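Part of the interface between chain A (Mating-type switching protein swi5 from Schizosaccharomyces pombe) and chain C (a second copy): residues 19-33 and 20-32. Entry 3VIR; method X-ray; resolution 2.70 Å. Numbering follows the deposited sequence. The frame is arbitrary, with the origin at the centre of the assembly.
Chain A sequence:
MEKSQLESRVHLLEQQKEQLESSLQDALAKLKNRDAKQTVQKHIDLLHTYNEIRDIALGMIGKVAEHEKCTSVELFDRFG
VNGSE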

ATOM      1  N   GLN A  19     -11.781  11.005   4.788  1.00 95.65           N
ATOM      2  CA  GLN A  19     -12.489   9.898   4.131  1.00 97.80           C
ATOM      3  C   GLN A  19     -11.614   9.356   3.014  1.00 98.50           C
ATOM      4  O   GLN A  19     -11.610   8.155   2.726  1.00101.08           O
ATOM      5  CB  GLN A  19     -13.841  10.320   3.553  1.00101.05           C
ATOM      6  CG  GLN A  19     -14.792   9.125   3.294  1.00106.81           C
ATOM      7  CD  GLN A  19     -16.111   9.535   2.603  1.00114.50           C
ATOM      8  OE1 GLN A  19     -16.776  10.492   3.019  1.00112.75           O
ATOM      9  NE2 GLN A  19     -16.490   8.799   1.546  1.00114.46           N
ATOM     10  N   LEU A  20     -10.883  10.261   2.381  1.00 92.76           N
ATOM     11  CA  LEU A  20      -9.891   9.900   1.391  1.00 83.68           C
ATOM     12  C   LEU A  20      -8.825   9.047   2.051  1.00 83.07           C
ATOM     13  O   LEU A  20      -8.536   7.941   1.586  1.00 83.36           O
ATOM     14  CB  LEU A  20      -9.276  11.177   0.813  1.00 81.58           C
ATOM     15  CG  LEU A  20      -8.162  11.076  -0.206  1.00 79.30           C
ATOM     16  CD1 LEU A  20      -8.735  10.490  -1.477  1.00 78.21           C
ATOM     17  CD2 LEU A  20      -7.533  12.448  -0.435  1.00 78.33           C
ATOM     18  N   GLU A  21      -8.247   9.549   3.144  1.00 87.70           N
ATOM     19  CA  GLU A  21      -7.078   8.888   3.753  1.00 90.32           C
ATOM     20  C   GLU A  21      -7.438   7.505   4.254  1.00 89.17           C
ATOM     21  O   GLU A  21      -6.674   6.550   4.084  1.00 87.37           O
ATOM     22  CB  GLU A  21      -6.458   9.710   4.886  1.00 93.46           C
ATOM     23  CG  GLU A  21      -5.384   8.932   5.681  1.00 98.26           C
ATOM     24  CD  GLU A  21      -4.353   9.833   6.373  1.00106.30           C
ATOM     25  OE1 GLU A  21      -3.189   9.376   6.536  1.00105.79           O
ATOM     26  OE2 GLU A  21      -4.709  10.987   6.743  1.00106.07           O
ATOM     27  N   SER A  22      -8.611   7.394   4.862  1.00 88.85           N
ATOM     28  CA  SER A  22      -9.114   6.085   5.233  1.00 88.90           C
ATOM     29  C   SER A  22      -9.164   5.170   3.995  1.00 82.80           C
ATOM     30  O   SER A  22      -8.504   4.154   3.951  1.00 84.10           O
ATOM     31  CB  SER A  22     -10.489   6.209   5.870  1.00 87.55           C
ATOM     32  OG  SER A  22     -10.915   4.939   6.302  1.00 95.25           O
ATOM     33  N   SER A  23      -9.925   5.584   2.989  1.00 78.00           N
ATOM     34  CA  SER A  23     -10.045   4.886   1.728  1.00 73.53           C
ATOM     35  C   SER A  23      -8.718   4.484   1.072  1.00 71.68           C
ATOM     36  O   SER A  23      -8.626   3.388   0.493  1.00 67.55           O
ATOM     37  CB  SER A  23     -10.834   5.747   0.743  1.00 77.40           C
ATOM     38  OG  SER A  23     -12.111   6.101   1.261  1.00 84.64           O
ATOM     39  N   LEU A  24      -7.709   5.350   1.125  1.00 68.74           N
ATOM     40  CA  LEU A  24      -6.392   4.965   0.636  1.00 66.96           C
ATOM     41  C   LEU A  24      -5.809   3.871   1.522  1.00 70.48           C
ATOM     42  O   LEU A  24      -5.580   2.773   1.045  1.00 73.50           O
ATOM     43  CB  LEU A  24      -5.452   6.161   0.563  1.00 68.09           C
ATOM     44  CG  LEU A  24      -5.885   7.216  -0.454  1.00 68.69           C
ATOM     45  CD1 LEU A  24      -4.884   8.388  -0.664  1.00 66.25           C
ATOM     46  CD2 LEU A  24      -6.148   6.469  -1.763  1.00 69.01           C
ATOM     47  N   GLN A  25      -5.605   4.120   2.814  1.00 76.48           N
ATOM     48  CA  GLN A  25      -4.976   3.096   3.673  1.00 78.01           C
ATOM     49  C   GLN A  25      -5.685   1.746   3.544  1.00 76.48           C
ATOM     50  O   GLN A  25      -5.039   0.697   3.629  1.00 74.00           O
ATOM     51  CB  GLN A  25      -4.860   3.525   5.160  1.00 84.33           C
ATOM     52  CG  GLN A  25      -3.381   3.811   5.689  1.00 91.84           C
ATOM     53  CD  GLN A  25      -2.325   2.675   5.384  1.00 99.60           C
ATOM     54  OE1 GLN A  25      -1.130   2.965   5.208  1.00105.25           O
ATOM     55  NE2 GLN A  25      -2.776   1.401   5.313  1.00 92.43           N
ATOM     56  N   ASP A  26      -6.996   1.763   3.315  1.00 75.78           N
ATOM     57  CA  ASP A  26      -7.761   0.520   3.210  1.00 80.97           C
ATOM     58  C   ASP A  26      -7.411  -0.232   1.917  1.00 78.49           C
ATOM     59  O   ASP A  26      -7.010  -1.386   1.964  1.00 78.66           O
ATOM     60  CB  ASP A  26      -9.266   0.789   3.309  1.00 85.96           C
ATOM     61  CG  ASP A  26     -10.097  -0.499   3.362  1.00 96.87           C
ATOM     62  OD1 ASP A  26      -9.731  -1.502   2.709  1.00 94.98           O
ATOM     63  OD2 ASP A  26     -11.136  -0.507   4.057  1.00110.15           O
ATOM     64  N   ALA A  27      -7.577   0.437   0.781  1.00 75.57           N
ATOM     65  CA  ALA A  27      -7.101  -0.040  -0.526  1.00 72.92           C
ATOM     66  C   ALA A  27      -5.734  -0.706  -0.465  1.00 69.30           C
ATOM     67  O   ALA A  27      -5.520  -1.791  -1.005  1.00 70.48           O
ATOM     68  CB  ALA A  27      -7.038   1.136  -1.519  1.00 71.55           C
ATOM     69  N   LEU A  28      -4.802  -0.028   0.170  1.00 67.13           N
ATOM     70  CA  LEU A  28      -3.476  -0.567   0.342  1.00 67.18           C
ATOM     71  C   LEU A  28      -3.472  -1.789   1.252  1.00 66.68           C
ATOM     72  O   LEU A  28      -2.819  -2.778   0.978  1.00 70.09           O
ATOM     73  CB  LEU A  28      -2.605   0.490   0.942  1.00 69.89           C
ATOM     74  CG  LEU A  28      -1.139   0.214   0.804  1.00 75.67           C
ATOM     75  CD1 LEU A  28      -0.766   0.645  -0.595  1.00 78.86           C
ATOM     76  CD2 LEU A  28      -0.352   0.985   1.920  1.00 82.42           C
ATOM     77  N   ALA A  29      -4.191  -1.725   2.359  1.00 67.94           N
ATOM     78  CA  ALA A  29      -4.318  -2.890   3.216  1.00 66.10           C
ATOM     79  C   ALA A  29      -4.751  -4.070   2.339  1.00 64.15           C
ATOM     80  O   ALA A  29      -4.111  -5.104   2.334  1.00 60.07           O
ATOM     81  CB  ALA A  29      -5.337  -2.629   4.331  1.00 63.42           C
ATOM     82  N   LYS A  30      -5.815  -3.873   1.559  1.00 66.54           N
ATOM     83  CA  LYS A  30      -6.461  -4.970   0.842  1.00 68.59           C
ATOM     84  C   LYS A  30      -5.489  -5.566  -0.118  1.00 67.27           C
ATOM     85  O   LYS A  30      -5.349  -6.791  -0.159  1.00 70.23           O
ATOM     86  CB  LYS A  30      -7.711  -4.526   0.083  1.00 68.73           C
ATOM     87  CG  LYS A  30      -8.793  -3.898   0.977  1.00 69.67           C
ATOM     88  CD  LYS A  30     -10.216  -4.248   0.504  1.00 73.51           C
ATOM     89  CE  LYS A  30     -11.177  -3.063   0.599  1.00 77.08           C
ATOM     90  NZ  LYS A  30     -12.302  -3.205  -0.365  1.00 80.12           N
ATOM     91  N   LEU A  31      -4.793  -4.684  -0.840  1.00 65.77           N
ATOM     92  CA  LEU A  31      -3.822  -5.079  -1.883  1.00 63.81           C
ATOM     93  C   LEU A  31      -2.660  -5.800  -1.261  1.00 61.24           C
ATOM     94  O   LEU A  31      -2.160  -6.745  -1.838  1.00 63.94           O
ATOM     95  CB  LEU A  31      -3.367  -3.861  -2.742  1.00 64.44           C
ATOM     96  CG  LEU A  31      -1.917  -3.422  -3.025  1.00 64.40           C
ATOM     97  CD1 LEU A  31      -1.059  -4.466  -3.632  1.00 62.80           C
ATOM     98  CD2 LEU A  31      -1.924  -2.225  -3.969  1.00 68.91           C
ATOM     99  N   LYS A  32      -2.242  -5.388  -0.072  1.00 62.17           N
ATOM    100  CA  LYS A  32      -1.147  -6.071   0.604  1.00 62.76           C
ATOM    101  C   LYS A  32      -1.614  -7.440   1.115  1.00 59.97           C
ATOM    102  O   LYS A  32      -0.838  -8.355   1.176  1.00 57.41           O
ATOM    103  CB  LYS A  32      -0.553  -5.206   1.723  1.00 66.53           C
ATOM    104  CG  LYS A  32       0.202  -3.940   1.210  1.00 72.61           C
ATOM    105  CD  LYS A  32       1.616  -3.798   1.842  1.00 82.38           C
ATOM    106  CE  LYS A  32       2.102  -2.331   2.029  1.00 90.14           C
ATOM    107  NZ  LYS A  32       3.210  -2.202   3.056  1.00 92.88           N
ATOM    108  N   ASN A  33      -2.889  -7.590   1.448  1.00 62.23           N
ATOM    109  CA  ASN A  33      -3.376  -8.836   2.028  1.00 65.16           C
ATOM    110  C   ASN A  33      -3.401  -9.867   0.927  1.00 69.69           C
ATOM    111  O   ASN A  33      -3.037 -11.027   1.147  1.00 73.28           O
ATOM    112  CB  ASN A  33      -4.759  -8.626   2.653  1.00 70.55           C
ATOM    113  CG  ASN A  33      -5.565  -9.911   2.788  1.00 77.37           C
ATOM    114  OD1 ASN A  33      -6.328 -10.261   1.874  1.00 88.77           O
ATOM    115  ND2 ASN A  33      -5.443 -10.596   3.932  1.00 77.39           N
TER
ATOM    116  N   LEU C  20       0.281   0.623  -9.600  1.00 85.94           N
ATOM    117  CA  LEU C  20      -0.913   0.899  -8.835  1.00 87.48           C
ATOM    118  C   LEU C  20      -0.572   0.999  -7.348  1.00 89.37           C
ATOM    119  O   LEU C  20      -0.762   2.066  -6.753  1.00 89.88           O
ATOM    120  CB  LEU C  20      -2.009  -0.131  -9.114  1.00 92.71           C
ATOM    121  CG  LEU C  20      -2.433  -0.279 -10.593  1.00 95.83           C
ATOM    122  CD1 LEU C  20      -3.639  -1.213 -10.743  1.00101.35           C
ATOM    123  CD2 LEU C  20      -2.726   1.065 -11.252  1.00 94.01           C
ATOM    124  N   GLU C  21      -0.040  -0.066  -6.747  1.00 90.59           N
ATOM    125  CA  GLU C  21       0.350   0.006  -5.328  1.00 88.62           C
ATOM    126  C   GLU C  21       1.060   1.310  -5.113  1.00 85.25           C
ATOM    127  O   GLU C  21       0.712   2.060  -4.231  1.00 88.41           O
ATOM    128  CB  GLU C  21       1.267  -1.148  -4.874  1.00 89.99           C
ATOM    129  CG  GLU C  21       2.081  -0.850  -3.584  1.00 89.29           C
ATOM    130  CD  GLU C  21       2.667  -2.083  -2.893  1.00 95.03           C
ATOM    131  OE1 GLU C  21       2.704  -3.179  -3.488  1.00106.80           O
ATOM    132  OE2 GLU C  21       3.109  -1.958  -1.733  1.00 98.97           O
ATOM    133  N   SER C  22       2.046   1.605  -5.932  1.00 85.32           N
ATOM    134  CA  SER C  22       2.831   2.796  -5.685  1.00 89.88           C
ATOM    135  C   SER C  22       2.007   4.093  -5.742  1.00 86.00           C
ATOM    136  O   SER C  22       2.326   5.070  -5.074  1.00 83.72           O
ATOM    137  CB  SER C  22       3.983   2.880  -6.673  1.00 94.99           C
ATOM    138  OG  SER C  22       4.702   4.076  -6.450  1.00106.84           O
ATOM    139  N   SER C  23       0.960   4.106  -6.550  1.00 84.39           N
ATOM    140  CA  SER C  23       0.162   5.297  -6.697  1.00 81.10           C
ATOM    141  C   SER C  23      -0.652   5.517  -5.432  1.00 78.90           C
ATOM    142  O   SER C  23      -1.017   6.650  -5.116  1.00 84.31           O
ATOM    143  CB  SER C  23      -0.748   5.200  -7.925  1.00 83.30           C
ATOM    144  OG  SER C  23      -1.258   6.480  -8.295  1.00 86.02           O
ATOM    145  N   LEU C  24      -0.951   4.451  -4.708  1.00 75.37           N
ATOM    146  CA  LEU C  24      -1.602   4.608  -3.424  1.00 74.56           C
ATOM    147  C   LEU C  24      -0.573   5.091  -2.440  1.00 73.07           C
ATOM    148  O   LEU C  24      -0.807   6.042  -1.726  1.00 72.95           O
ATOM    149  CB  LEU C  24      -2.217   3.306  -2.922  1.00 75.07           C
ATOM    150  CG  LEU C  24      -3.409   2.800  -3.735  1.00 77.46           C
ATOM    151  CD1 LEU C  24      -3.850   1.426  -3.227  1.00 81.62           C
ATOM    152  CD2 LEU C  24      -4.569   3.774  -3.712  1.00 72.80           C
ATOM    153  N   GLN C  25       0.585   4.452  -2.434  1.00 76.04           N
ATOM    154  CA  GLN C  25       1.598   4.711  -1.412  1.00 81.17           C
ATOM    155  C   GLN C  25       2.074   6.150  -1.488  1.00 80.17           C
ATOM    156  O   GLN C  25       2.373   6.736  -0.461  1.00 83.76           O
ATOM    157  CB  GLN C  25       2.794   3.745  -1.550  1.00 86.31           C
ATOM    158  CG  GLN C  25       3.436   3.278  -0.222  1.00 91.99           C
ATOM    159  CD  GLN C  25       3.032   1.852   0.220  1.00 97.61           C
ATOM    160  OE1 GLN C  25       2.638   1.632   1.372  1.00103.74           O
ATOM    161  NE2 GLN C  25       3.156   0.885  -0.689  1.00100.05           N
ATOM    162  N   ASP C  26       2.131   6.709  -2.697  1.00 81.32           N
ATOM    163  CA  ASP C  26       2.533   8.094  -2.888  1.00 82.37           C
ATOM    164  C   ASP C  26       1.439   9.055  -2.431  1.00 78.79           C
ATOM    165  O   ASP C  26       1.739  10.053  -1.797  1.00 77.69           O
ATOM    166  CB  ASP C  26       2.925   8.387  -4.346  1.00 87.03           C
ATOM    167  CG  ASP C  26       3.483   9.824  -4.538  1.00 97.49           C
ATOM    168  OD1 ASP C  26       3.799  10.518  -3.542  1.00105.00           O
ATOM    169  OD2 ASP C  26       3.605  10.281  -5.692  1.00105.42           O
ATOM    170  N   ALA C  27       0.182   8.772  -2.756  1.00 76.75           N
ATOM    171  CA  ALA C  27      -0.931   9.568  -2.215  1.00 78.82           C
ATOM    172  C   ALA C  27      -0.874   9.683  -0.675  1.00 80.99           C
ATOM    173  O   ALA C  27      -0.879  10.794  -0.132  1.00 88.52           O
ATOM    174  CB  ALA C  27      -2.272   8.979  -2.633  1.00 80.04           C
ATOM    175  N   LEU C  28      -0.833   8.538   0.010  1.00 75.70           N
ATOM    176  CA  LEU C  28      -0.730   8.499   1.455  1.00 73.25           C
ATOM    177  C   LEU C  28       0.492   9.272   1.944  1.00 72.83           C
ATOM    178  O   LEU C  28       0.385  10.126   2.833  1.00 74.43           O
ATOM    179  CB  LEU C  28      -0.675   7.048   1.949  1.00 75.63           C
ATOM    180  CG  LEU C  28      -1.889   6.482   2.709  1.00 79.06           C
ATOM    181  CD1 LEU C  28      -3.162   7.254   2.416  1.00 76.71           C
ATOM    182  CD2 LEU C  28      -2.089   4.985   2.422  1.00 79.59           C
ATOM    183  N   ALA C  29       1.645   8.997   1.354  1.00 69.81           N
ATOM    184  CA  ALA C  29       2.856   9.686   1.744  1.00 70.54           C
ATOM    185  C   ALA C  29       2.626  11.189   1.646  1.00 74.34           C
ATOM    186  O   ALA C  29       2.937  11.936   2.575  1.00 75.71           O
ATOM    187  CB  ALA C  29       3.996   9.294   0.855  1.00 68.11           C
ATOM    188  N   LYS C  30       2.074  11.637   0.521  1.00 73.77           N
ATOM    189  CA  LYS C  30       2.060  13.063   0.251  1.00 72.97           C
ATOM    190  C   LYS C  30       1.316  13.744   1.337  1.00 72.92           C
ATOM    191  O   LYS C  30       1.736  14.820   1.793  1.00 69.78           O
ATOM    192  CB  LYS C  30       1.444  13.424  -1.106  1.00 74.77           C
ATOM    193  CG  LYS C  30       2.476  13.498  -2.223  1.00 77.22           C
ATOM    194  CD  LYS C  30       1.993  14.386  -3.329  1.00 82.02           C
ATOM    195  CE  LYS C  30       2.870  14.228  -4.555  1.00 88.14           C
ATOM    196  NZ  LYS C  30       2.631  15.345  -5.492  1.00 89.71           N
ATOM    197  N   LEU C  31       0.218  13.122   1.760  1.00 70.54           N
ATOM    198  CA  LEU C  31      -0.641  13.803   2.683  1.00 73.08           C
ATOM    199  C   LEU C  31      -0.528  13.365   4.140  1.00 75.36           C
ATOM    200  O   LEU C  31      -1.131  13.982   4.994  1.00 80.59           O
ATOM    201  CB  LEU C  31      -2.076  13.864   2.168  1.00 73.52           C
ATOM    202  CG  LEU C  31      -2.860  12.662   1.719  1.00 75.88           C
ATOM    203  CD1 LEU C  31      -2.942  11.686   2.848  1.00 78.44           C
ATOM    204  CD2 LEU C  31      -4.236  13.143   1.271  1.00 70.29           C
ATOM    205  N   LYS C  32       0.275  12.352   4.443  1.00 77.71           N
ATOM    206  CA  LYS C  32       0.726  12.158   5.825  1.00 75.02           C
ATOM    207  C   LYS C  32       1.768  13.234   6.121  1.00 70.64           C
ATOM    208  O   LYS C  32       1.771  13.797   7.205  1.00 74.95           O
ATOM    209  CB  LYS C  32       1.267  10.725   6.092  1.00 80.92           C
ATOM    210  CG  LYS C  32       0.211   9.720   6.718  1.00 85.80           C
ATOM    211  CD  LYS C  32      -0.033   8.422   5.870  1.00 88.89           C
ATOM    212  CE  LYS C  32       0.874   7.210   6.277  1.00 93.96           C
ATOM    213  NZ  LYS C  32       1.427   6.346   5.145  1.00 81.27           N
TER

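Both stretches are helical throughout, held by i to i+4 backbone hydrogen bonds such as Leu A28 N to Leu A24 O (3.0 Å). Their axes approach to 9.6 Å with N-to-C directions 144° apart, so the copies run roughly antiparallel. Leu A24 and Leu C24 mark the crossing: their CA atoms lie 6.3 Å apart, and both side chains adopt the same m,t rotamer, bringing Leu A24 CD2 to 3.7 Å from Leu C24 CD2. The other methyl of each meets an alanine methyl in apolar contact, Leu A24 CD1 to Ala C27 CB at 3.3 Å, short for two carbons, and Leu C24 CD1 to Ala A27 CB at 3.6 Å.

Leu A28 and Leu C28 depart from this symmetry. Leu A28 is t,p and sits as a knob among Glu C21, Leu C24, Gln C25 and Leu C28, its CD1 3.8 Å from Leu C24 CB. Leu C28 has chi1 -110° and chi2 22°, both between wells; its CB points sideways, yet its end fills the hole of Glu A21, Leu A24, Gln A25 and Leu A28, with CD1 a tight 3.1 Å from Leu A24 CB.

No hydrogen bond crosses the contact, which buries 756 Å² summed over both sides. The aliphatic part of Lys C32 comes close to a carboxylate, CD lying 3.4 Å from Glu A21 OE1, while Gln C25 NE2 bonds weakly within its own helix to Glu C21 OE2 (3.0 Å, 129°).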